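Local coordinates for protein endonuclease Bse634IR (Geobacillus stearothermophilus, PDB 3V1Z) that probably acts as a metal-dependent restriction endonuclease, recognising a degenerate DNA sequence as a type IIF enzyme and cutting the DNA backbone, at residues L140-P145 with G213-S218; L207-E212 with D250-A255; I102-V107 with D146-R151. The protein carries 1 engineered substitution. All coordinates share one frame; numbering follows the deposited sequence.

Contact 1 of 3, residues L140-P145 with G213-S218; sequences LITSNP and GNILKS. With nucleotides of chain C.
Thr142 meets Ile215 through its methyl and CB, while its hydroxyl goes to another partner: no hydrogen bond joins 140-145 to 213-218, and the polar ties of this DNA-holding loop to helix 207-226 go one turn back, Thr142 OG1 and Ser143 OG to Glu212 and Ile141 O to His211. OG1 of Thr142 stands anti to the backbone N (chi1 -174°) and is hydrogen-bonded to Glu212 OE2. That choice puts CG2 in the crowded position between N and the carbonyl carbon, 4.0 Å from Ile215 CG2, and the two side chains run alongside each other, pointing opposite ways. The same Ile215 CG2 also lies against Leu140, with CB of the leucine 4.1 Å away, so one branch of the isoleucine serves two loop residues. A second foothold lies farther along the loop, where Pro145 CG rests 3.8 Å from Leu216 CD1. At the other end Leu140 CD2 reaches Ser218 OG at 3.9 Å, and Ile260 of the second subunit packs on both Leu140 and Ser218.

The grip on the phosphate comes from the backbone: Asn144 N gives a nearly straight hydrogen bond of 2.9 Å to OP1 of DG5 of chain C, with an N-H...O angle of 174°, while the Asn144 side chain is tied to Pro105, Phe110 and Phe112. Apolar footing on a helix beside a phosphate-gripping amide brings the chain to Pro145-Asp146, consistent with the PD of the PD-(D/E)XK nuclease fold.

Contact 2 of 3, residues L207-E212 with D250-A255; sequences LQLVHE and DALQTA
Val210 lies between Leu252 and Thr254, crossing the first obliquely and the second at about a right angle, where the type I beta turn from Ala251 to Thr254 docks on the first turns of helix 207-226. The turn begins on Ala251, the last residue of helix 246-251, so the contact joins the end of one helix to the early part of another by apolar side chains. Val210 divides its two methyls between the partners. CG1, anti to the backbone N (chi1 -179°), comes within 3.9 Å of Thr254 CG2, whereas CG2 turns to the start of the turn and lies 3.8 Å from Ala251 O and 4.0 Å from Leu252 CD2.

Leu252 approaches with CD2, which sits between two helix residues: besides Val210 it touches Leu209, 3.8 Å from CB, as the two leucines cross at a slant. Farther back on the helix, Leu207 adds CD2 at 4.1 Å from Ala251 CB. An alanine in place of Val210 would probably leave Thr254 CG2 without its apolar partner and open a gap beside Leu252 CD2.

The site lies at the subunit interface: His211 of the second subunit packs on Val210 and Leu207, and Ile141 N of that subunit is bonded to Thr254 OG1. Within the turn, Ala251 O accepts twice from the same face of its plane, from Thr254 N at 3.2 Å and from Thr254 OG1 at 2.6 Å, the hydroxyl tilted 25° from the carbonyl plane.

Contact 3 of 3, residues I102-V107 with D146-R151; sequences IKMPNV and DLLIIR. With nucleotides of chain C.
Ile102 and Lys103 pair with Leu148 and Leu147 as the antiparallel join between strand 99-103, outermost in this chain's mixed sheet, and strand 147-151, which leads out of a metal site of the PD-(D/E)XK fold. Ile102 and Leu148 form the hydrogen-bonded pair, with Ile102 N to Leu148 O and Leu148 N to Ile102 O both 2.9 Å. Lys103 and Leu147 are the non-hydrogen-bonded pair beside it. The pairing runs on past the strand end through Met104 N, which donates to Asp146 O at 2.9 Å and tilts 32° from the carbonyl plane.

Side chains alternate between the faces. On the face of Ile102 and Leu148, Ile102 CD1 meets Ile150 CD1 at 3.7 Å across a diagonal. Met104 sets CG 4.0 Å from Leu148 CG (chi1 -64°, anti to the carbonyl carbon), and bends at chi2 and chi3 fold the rest of the chain. On the other face Lys103 brings CD up to the oxygen end of the Asp146 carbonyl, 3.3 Å from O, and its bends at chi2 and chi4 bring NZ to Met104 O, above the carbonyl plane and not on a lone pair.

On the side of strand 191-198 a classic beta bulge sets Asp146 and Leu147 together opposite Val195. Asp146 is a calcium ligand seen for this protein, as is Leu197, though no calcium is bound to this chain here. Leu197 N is hydrogen-bonded to Asp146 OD2 and so helps fix how the carboxylate is turned. Beyond the strand, Asn106 and Val107 meet the DNA backbone: Asn106 CB lies close against O3' of DC4 of chain C, and Val107 N donates a hydrogen bond of 2.8 Å to OP1 of DG5 of chain C, with an angle of 157° at the hydrogen.

From the N terminus, residues 102-107 open contact 3, which closes a loop carrying helix 118-131 when the chain returns at 146-151. Just before that return, 140-145 opens contact 1, so the two cross; contact 1 closes only on helix 207-226, after strand 191-198. Contact 2 leaves the same helix at 207-212, ahead of the closure at 213-218, and ends at 250-255. It therefore crosses contact 1 but follows contact 3 in series. Contact 1 touches both others, through Asn144 with Pro105 and through Ile141 with His211. Together they tie the sheet edge, the DNA-side loop and helix 207-226 to the turn after helix 246-251, with contacts 1 and 2 also meeting the second subunit.

Contact 1 of 3, residues L140-P145 with G213-S218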
# COMPACT_ATOMS: atom_id res chain seq x y z
N LEU A 140 12.66 3.39 -10.26
CA LEU A 140 11.26 3.15 -10.58
C LEU A 140 10.90 1.73 -10.17
O LEU A 140 10.92 0.80 -10.99
CB LEU A 140 11.00 3.37 -12.08
CG LEU A 140 11.11 4.80 -12.62
CD1 LEU A 140 11.24 4.77 -14.13
CD2 LEU A 140 9.92 5.67 -12.19
N ILE A 141 10.58 1.56 -8.89
CA ILE A 141 10.31 0.25 -8.32
C ILE A 141 8.83 0.04 -8.01
O ILE A 141 8.17 0.91 -7.43
CB ILE A 141 11.17 -0.01 -7.04
CG1 ILE A 141 12.66 -0.11 -7.41
CG2 ILE A 141 10.67 -1.25 -6.27
CD1 ILE A 141 13.56 -0.59 -6.30
N THR A 142 8.32 -1.12 -8.42
CA THR A 142 6.97 -1.55 -8.08
C THR A 142 6.96 -3.07 -7.92
O THR A 142 7.91 -3.75 -8.30
CB THR A 142 5.95 -1.09 -9.16
OG1 THR A 142 4.62 -1.42 -8.73
CG2 THR A 142 6.23 -1.74 -10.52
N SER A 143 5.89 -3.61 -7.34
CA SER A 143 5.72 -5.06 -7.33
C SER A 143 5.39 -5.52 -8.74
O SER A 143 4.92 -4.73 -9.56
CB SER A 143 4.62 -5.47 -6.34
OG SER A 143 3.49 -4.63 -6.42
N ASN A 144 5.68 -6.79 -9.05
CA ASN A 144 5.27 -7.35 -10.33
C ASN A 144 3.76 -7.26 -10.46
O ASN A 144 3.05 -7.45 -9.47
CB ASN A 144 5.72 -8.81 -10.48
CG ASN A 144 7.04 -8.95 -11.23
OD1 ASN A 144 7.69 -7.96 -11.57
ND2 ASN A 144 7.42 -10.19 -11.50
N PRO A 145 3.25 -6.94 -11.66
CA PRO A 145 1.80 -6.98 -11.84
C PRO A 145 1.31 -8.41 -11.63
O PRO A 145 2.04 -9.36 -11.97
CB PRO A 145 1.60 -6.56 -13.29
CG PRO A 145 2.86 -5.86 -13.68
CD PRO A 145 3.95 -6.52 -12.89
N GLY A 213 0.09 1.23 -11.23
CA GLY A 213 -0.31 1.80 -12.50
C GLY A 213 0.57 2.97 -12.88
O GLY A 213 1.07 3.05 -14.01
N ASN A 214 0.77 3.88 -11.93
CA ASN A 214 1.61 5.05 -12.13
C ASN A 214 3.02 4.70 -12.61
O ASN A 214 3.51 5.28 -13.59
CB ASN A 214 1.68 5.90 -10.86
CG ASN A 214 2.27 7.27 -11.11
OD1 ASN A 214 1.72 8.07 -11.85
ND2 ASN A 214 3.41 7.55 -10.49
N ILE A 215 3.67 3.74 -11.95
CA ILE A 215 5.04 3.36 -12.29
C ILE A 215 5.11 2.64 -13.64
O ILE A 215 6.06 2.86 -14.40
CB ILE A 215 5.73 2.50 -11.17
CG1 ILE A 215 5.80 3.27 -9.85
CG2 ILE A 215 7.13 2.02 -11.59
CD1 ILE A 215 6.39 4.68 -9.94
N LEU A 216 4.12 1.80 -13.92
CA LEU A 216 4.10 0.99 -15.13
C LEU A 216 3.86 1.85 -16.36
O LEU A 216 4.49 1.63 -17.40
CB LEU A 216 3.03 -0.11 -15.05
CG LEU A 216 3.26 -1.33 -14.14
CD1 LEU A 216 2.00 -2.19 -14.08
CD2 LEU A 216 4.45 -2.17 -14.61
N LYS A 217 2.96 2.82 -16.23
CA LYS A 217 2.64 3.77 -17.28
C LYS A 217 3.75 4.77 -17.51
O LYS A 217 3.85 5.35 -18.59
CB LYS A 217 1.32 4.49 -16.97
CG LYS A 217 0.10 3.58 -17.06
CD LYS A 217 -1.20 4.33 -16.85
CE LYS A 217 -2.37 3.42 -17.18
NZ LYS A 217 -3.63 4.18 -17.24
N SER A 218 4.58 4.98 -16.48
CA SER A 218 5.76 5.84 -16.55
C SER A 218 6.90 5.14 -17.30
O SER A 218 7.60 5.76 -18.11
CB SER A 218 6.19 6.28 -15.14
OG SER A 218 7.52 6.78 -15.11
P DG C 5 7.05 -8.16 -5.53
OP1 DG C 5 6.97 -8.40 -6.99
OP2 DG C 5 7.39 -6.82 -5.02
O5' DG C 5 5.68 -8.59 -4.87
C5' DG C 5 4.99 -9.73 -5.32
C4' DG C 5 3.83 -9.94 -4.38
O4' DG C 5 4.40 -10.20 -3.08
C3' DG C 5 2.92 -8.71 -4.23
O3' DG C 5 1.59 -9.10 -4.57
C2' DG C 5 3.06 -8.33 -2.76
C1' DG C 5 3.52 -9.64 -2.14
N9 DG C 5 4.20 -9.46 -0.86
C8 DG C 5 5.01 -8.42 -0.49
N7 DG C 5 5.46 -8.53 0.72
C5 DG C 5 4.91 -9.70 1.19
C6 DG C 5 5.05 -10.33 2.45
O6 DG C 5 5.71 -9.95 3.42
N1 DG C 5 4.31 -11.52 2.51
C2 DG C 5 3.55 -12.04 1.48
N2 DG C 5 2.92 -13.19 1.71
N3 DG C 5 3.43 -11.46 0.30
C4 DG C 5 4.13 -10.30 0.22

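Contact 2 of 3, residues L207-E212 with D250-A255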
# COMPACT_ATOMS: atom_id res chain seq x y z
N LEU A 207 -4.38 1.96 -2.64
CA LEU A 207 -3.46 2.94 -3.20
C LEU A 207 -2.18 2.29 -3.75
O LEU A 207 -1.42 2.94 -4.47
CB LEU A 207 -3.13 4.02 -2.16
CG LEU A 207 -4.31 4.89 -1.70
CD1 LEU A 207 -3.82 5.89 -0.68
CD2 LEU A 207 -4.99 5.59 -2.88
N GLN A 208 -1.97 1.02 -3.43
CA GLN A 208 -0.88 0.26 -4.04
C GLN A 208 -1.18 -0.01 -5.52
O GLN A 208 -0.26 -0.18 -6.31
CB GLN A 208 -0.66 -1.07 -3.31
CG GLN A 208 -0.35 -0.93 -1.82
CD GLN A 208 -0.34 -2.27 -1.10
OE1 GLN A 208 -0.51 -3.32 -1.72
NE2 GLN A 208 -0.14 -2.24 0.21
N LEU A 209 -2.46 -0.05 -5.87
CA LEU A 209 -2.86 -0.22 -7.27
C LEU A 209 -2.56 1.04 -8.08
O LEU A 209 -2.21 0.96 -9.25
CB LEU A 209 -4.35 -0.58 -7.38
CG LEU A 209 -4.85 -1.89 -6.74
CD1 LEU A 209 -6.37 -1.95 -6.74
CD2 LEU A 209 -4.26 -3.13 -7.43
N VAL A 210 -2.70 2.20 -7.44
CA VAL A 210 -2.35 3.48 -8.06
C VAL A 210 -0.83 3.58 -8.27
O VAL A 210 -0.39 3.94 -9.35
CB VAL A 210 -2.86 4.69 -7.25
CG1 VAL A 210 -2.49 5.99 -7.96
CG2 VAL A 210 -4.37 4.61 -7.06
N HIS A 211 -0.04 3.24 -7.26
CA HIS A 211 1.41 3.24 -7.40
C HIS A 211 1.82 2.36 -8.58
O HIS A 211 2.57 2.79 -9.46
CB HIS A 211 2.12 2.79 -6.12
CG HIS A 211 3.60 2.62 -6.29
ND1 HIS A 211 4.48 3.68 -6.27
CD2 HIS A 211 4.35 1.51 -6.51
CE1 HIS A 211 5.71 3.23 -6.46
NE2 HIS A 211 5.66 1.92 -6.61
N GLU A 212 1.32 1.13 -8.58
CA GLU A 212 1.60 0.16 -9.64
C GLU A 212 1.30 0.69 -11.04
O GLU A 212 2.15 0.62 -11.92
CB GLU A 212 0.79 -1.11 -9.40
CG GLU A 212 1.07 -2.21 -10.40
CD GLU A 212 2.28 -3.03 -10.05
OE1 GLU A 212 2.16 -3.95 -9.21
OE2 GLU A 212 3.36 -2.76 -10.62
N ASP A 250 -13.42 6.48 -6.18
CA ASP A 250 -12.74 7.78 -6.17
C ASP A 250 -11.22 7.62 -6.09
O ASP A 250 -10.50 8.16 -6.91
CB ASP A 250 -13.24 8.64 -5.01
CG ASP A 250 -14.69 9.05 -5.15
OD1 ASP A 250 -15.33 8.73 -6.18
OD2 ASP A 250 -15.20 9.70 -4.22
N ALA A 251 -10.75 6.88 -5.08
CA ALA A 251 -9.31 6.66 -4.90
C ALA A 251 -8.66 6.17 -6.17
O ALA A 251 -7.59 6.65 -6.54
CB ALA A 251 -9.03 5.69 -3.75
N LEU A 252 -9.31 5.22 -6.85
CA LEU A 252 -8.75 4.61 -8.04
C LEU A 252 -9.01 5.40 -9.33
O LEU A 252 -8.65 4.96 -10.42
CB LEU A 252 -9.17 3.13 -8.15
CG LEU A 252 -8.73 2.22 -7.00
CD1 LEU A 252 -9.57 0.95 -6.92
CD2 LEU A 252 -7.24 1.88 -7.06
N GLN A 253 -9.61 6.59 -9.20
CA GLN A 253 -9.64 7.59 -10.28
C GLN A 253 -8.38 8.47 -10.25
O GLN A 253 -8.19 9.33 -11.11
CB GLN A 253 -10.90 8.47 -10.19
CG GLN A 253 -12.17 7.82 -10.70
CD GLN A 253 -13.44 8.53 -10.26
OE1 GLN A 253 -13.39 9.53 -9.54
NE2 GLN A 253 -14.58 8.02 -10.67
N THR A 254 -7.52 8.26 -9.26
CA THR A 254 -6.31 9.05 -9.10
C THR A 254 -5.42 8.99 -10.34
O THR A 254 -5.31 7.95 -10.99
CB THR A 254 -5.55 8.67 -7.81
OG1 THR A 254 -6.39 8.93 -6.68
CG2 THR A 254 -4.25 9.46 -7.65
N ALA A 255 -4.80 10.13 -10.66
CA ALA A 255 -4.08 10.30 -11.91
C ALA A 255 -2.70 9.69 -11.87
O ALA A 255 -2.07 9.63 -10.81
CB ALA A 255 -3.98 11.78 -12.25

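Contact 3 of 3, residues I102-V107 with D146-R151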
# COMPACT_ATOMS: atom_id res chain seq x y z
N ILE A 102 -1.30 -13.93 -18.38
CA ILE A 102 -0.26 -14.61 -17.61
C ILE A 102 -0.21 -14.12 -16.16
O ILE A 102 -0.06 -12.93 -15.91
CB ILE A 102 1.14 -14.41 -18.26
CG1 ILE A 102 1.14 -14.90 -19.72
CG2 ILE A 102 2.25 -15.10 -17.45
CD1 ILE A 102 2.22 -14.31 -20.59
N LYS A 103 -0.36 -15.06 -15.22
CA LYS A 103 -0.13 -14.79 -13.79
C LYS A 103 1.37 -14.75 -13.51
O LYS A 103 2.08 -15.76 -13.63
CB LYS A 103 -0.86 -15.84 -12.93
CG LYS A 103 -0.42 -15.97 -11.45
CD LYS A 103 -0.40 -14.66 -10.68
CE LYS A 103 0.06 -14.85 -9.23
NZ LYS A 103 1.32 -15.65 -9.07
N MET A 104 1.85 -13.57 -13.14
CA MET A 104 3.27 -13.35 -12.92
C MET A 104 3.69 -13.73 -11.49
O MET A 104 2.91 -13.57 -10.55
CB MET A 104 3.64 -11.88 -13.20
CG MET A 104 3.45 -11.43 -14.65
SD MET A 104 4.46 -12.33 -15.85
CE MET A 104 6.10 -11.69 -15.51
N PRO A 105 4.93 -14.25 -11.34
CA PRO A 105 5.51 -14.46 -10.01
C PRO A 105 6.05 -13.14 -9.46
O PRO A 105 5.81 -12.08 -10.04
CB PRO A 105 6.66 -15.43 -10.31
CG PRO A 105 7.12 -15.03 -11.64
CD PRO A 105 5.87 -14.67 -12.40
N ASN A 106 6.79 -13.19 -8.36
CA ASN A 106 7.30 -11.96 -7.78
C ASN A 106 8.55 -11.42 -8.48
O ASN A 106 9.24 -12.16 -9.20
CB ASN A 106 7.46 -12.08 -6.25
CG ASN A 106 8.67 -12.88 -5.85
OD1 ASN A 106 9.77 -12.66 -6.35
ND2 ASN A 106 8.48 -13.79 -4.90
N VAL A 107 8.83 -10.13 -8.25
CA VAL A 107 9.91 -9.39 -8.91
C VAL A 107 11.31 -10.04 -8.80
O VAL A 107 12.15 -9.83 -9.68
CB VAL A 107 9.95 -7.90 -8.42
CG1 VAL A 107 10.57 -7.78 -7.01
CG2 VAL A 107 10.68 -7.00 -9.41
N ASP A 146 0.13 -8.58 -11.05
CA ASP A 146 -0.40 -9.93 -10.81
C ASP A 146 -0.70 -10.63 -12.12
O ASP A 146 -0.33 -11.78 -12.32
CB ASP A 146 -1.65 -9.90 -9.93
CG ASP A 146 -1.38 -9.37 -8.53
OD1 ASP A 146 -0.31 -9.68 -7.96
OD2 ASP A 146 -2.27 -8.65 -8.00
N LEU A 147 -1.37 -9.91 -13.01
CA LEU A 147 -1.78 -10.47 -14.30
C LEU A 147 -1.25 -9.58 -15.42
O LEU A 147 -1.30 -8.36 -15.33
CB LEU A 147 -3.31 -10.55 -14.33
CG LEU A 147 -4.06 -11.64 -15.11
CD1 LEU A 147 -3.77 -13.05 -14.59
CD2 LEU A 147 -5.56 -11.35 -15.05
N LEU A 148 -0.70 -10.20 -16.47
CA LEU A 148 -0.28 -9.45 -17.66
C LEU A 148 -0.96 -9.94 -18.94
O LEU A 148 -1.01 -11.14 -19.20
CB LEU A 148 1.24 -9.43 -17.84
CG LEU A 148 2.07 -8.50 -16.94
CD1 LEU A 148 3.54 -8.51 -17.38
CD2 LEU A 148 1.52 -7.06 -16.93
N ILE A 149 -1.48 -9.00 -19.72
CA ILE A 149 -2.12 -9.31 -20.99
C ILE A 149 -1.20 -8.88 -22.13
O ILE A 149 -0.85 -7.71 -22.27
CB ILE A 149 -3.54 -8.70 -21.10
CG1 ILE A 149 -4.48 -9.34 -20.08
CG2 ILE A 149 -4.12 -8.91 -22.48
CD1 ILE A 149 -4.53 -8.64 -18.74
N ILE A 150 -0.78 -9.86 -22.92
CA ILE A 150 0.19 -9.65 -23.98
C ILE A 150 -0.42 -10.00 -25.33
O ILE A 150 -0.95 -11.10 -25.51
CB ILE A 150 1.48 -10.47 -23.71
CG1 ILE A 150 2.27 -9.83 -22.57
CG2 ILE A 150 2.34 -10.57 -24.96
CD1 ILE A 150 2.76 -10.80 -21.53
N ARG A 151 -0.36 -9.05 -26.26
CA ARG A 151 -0.78 -9.30 -27.63
C ARG A 151 0.40 -9.46 -28.59
O ARG A 151 0.96 -8.48 -29.08
CB ARG A 151 -1.73 -8.21 -28.14
CG ARG A 151 -2.32 -8.59 -29.48
CD ARG A 151 -3.12 -7.49 -30.13
NE ARG A 151 -3.81 -8.03 -31.29
CZ ARG A 151 -4.92 -7.51 -31.82
NH1 ARG A 151 -5.47 -6.43 -31.29
NH2 ARG A 151 -5.47 -8.10 -32.88
P DG C 5 7.05 -8.16 -5.53
OP1 DG C 5 6.97 -8.40 -6.99
OP2 DG C 5 7.39 -6.82 -5.02
O5' DG C 5 5.68 -8.59 -4.87
C5' DG C 5 4.99 -9.73 -5.32
C4' DG C 5 3.83 -9.94 -4.38
O4' DG C 5 4.40 -10.20 -3.08
C3' DG C 5 2.92 -8.71 -4.23
O3' DG C 5 1.59 -9.10 -4.57
C2' DG C 5 3.06 -8.33 -2.76
C1' DG C 5 3.52 -9.64 -2.14
N9 DG C 5 4.20 -9.46 -0.86
C8 DG C 5 5.01 -8.42 -0.49
N7 DG C 5 5.46 -8.53 0.72
C5 DG C 5 4.91 -9.70 1.19
C6 DG C 5 5.05 -10.33 2.45
O6 DG C 5 5.71 -9.95 3.42
N1 DG C 5 4.31 -11.52 2.51
C2 DG C 5 3.55 -12.04 1.48
N2 DG C 5 2.92 -13.19 1.71
N3 DG C 5 3.43 -11.46 0.30
C4 DG C 5 4.13 -10.30 0.22
P DC C 4 12.23 -7.40 -1.90
OP1 DC C 4 12.64 -6.73 -3.15
OP2 DC C 4 11.84 -6.58 -0.72
O5' DC C 4 11.02 -8.37 -2.23
C5' DC C 4 11.10 -9.23 -3.35
C4' DC C 4 9.82 -10.00 -3.52
O4' DC C 4 9.64 -10.88 -2.40
C3' DC C 4 8.59 -9.10 -3.59
O3' DC C 4 8.05 -9.23 -4.90
C2' DC C 4 7.67 -9.63 -2.48
C1' DC C 4 8.28 -10.97 -2.08
N1 DC C 4 8.16 -11.31 -0.63
C2 DC C 4 7.42 -12.43 -0.23
O2 DC C 4 6.86 -13.15 -1.07
N3 DC C 4 7.34 -12.71 1.09
C4 DC C 4 7.92 -11.95 2.00
N4 DC C 4 7.78 -12.32 3.27
C5 DC C 4 8.69 -10.80 1.63
C6 DC C 4 8.78 -10.52 0.32
P DC C 6 0.25 -8.27 -4.24
OP1 DC C 6 -0.56 -8.21 -5.48
OP2 DC C 6 0.58 -7.03 -3.51
O5' DC C 6 -0.48 -9.25 -3.23
C5' DC C 6 -0.72 -10.63 -3.51
C4' DC C 6 -1.09 -11.40 -2.25
O4' DC C 6 0.05 -11.51 -1.38
C3' DC C 6 -2.15 -10.73 -1.37
O3' DC C 6 -3.42 -11.06 -1.87
C2' DC C 6 -1.91 -11.37 -0.02
C1' DC C 6 -0.40 -11.61 -0.03
N1 DC C 6 0.36 -10.64 0.84
C2 DC C 6 0.61 -10.95 2.19
O2 DC C 6 0.18 -12.01 2.67
N3 DC C 6 1.30 -10.06 2.95
C4 DC C 6 1.75 -8.93 2.42
N4 DC C 6 2.43 -8.09 3.22
C5 DC C 6 1.52 -8.60 1.05
C6 DC C 6 0.84 -9.47 0.31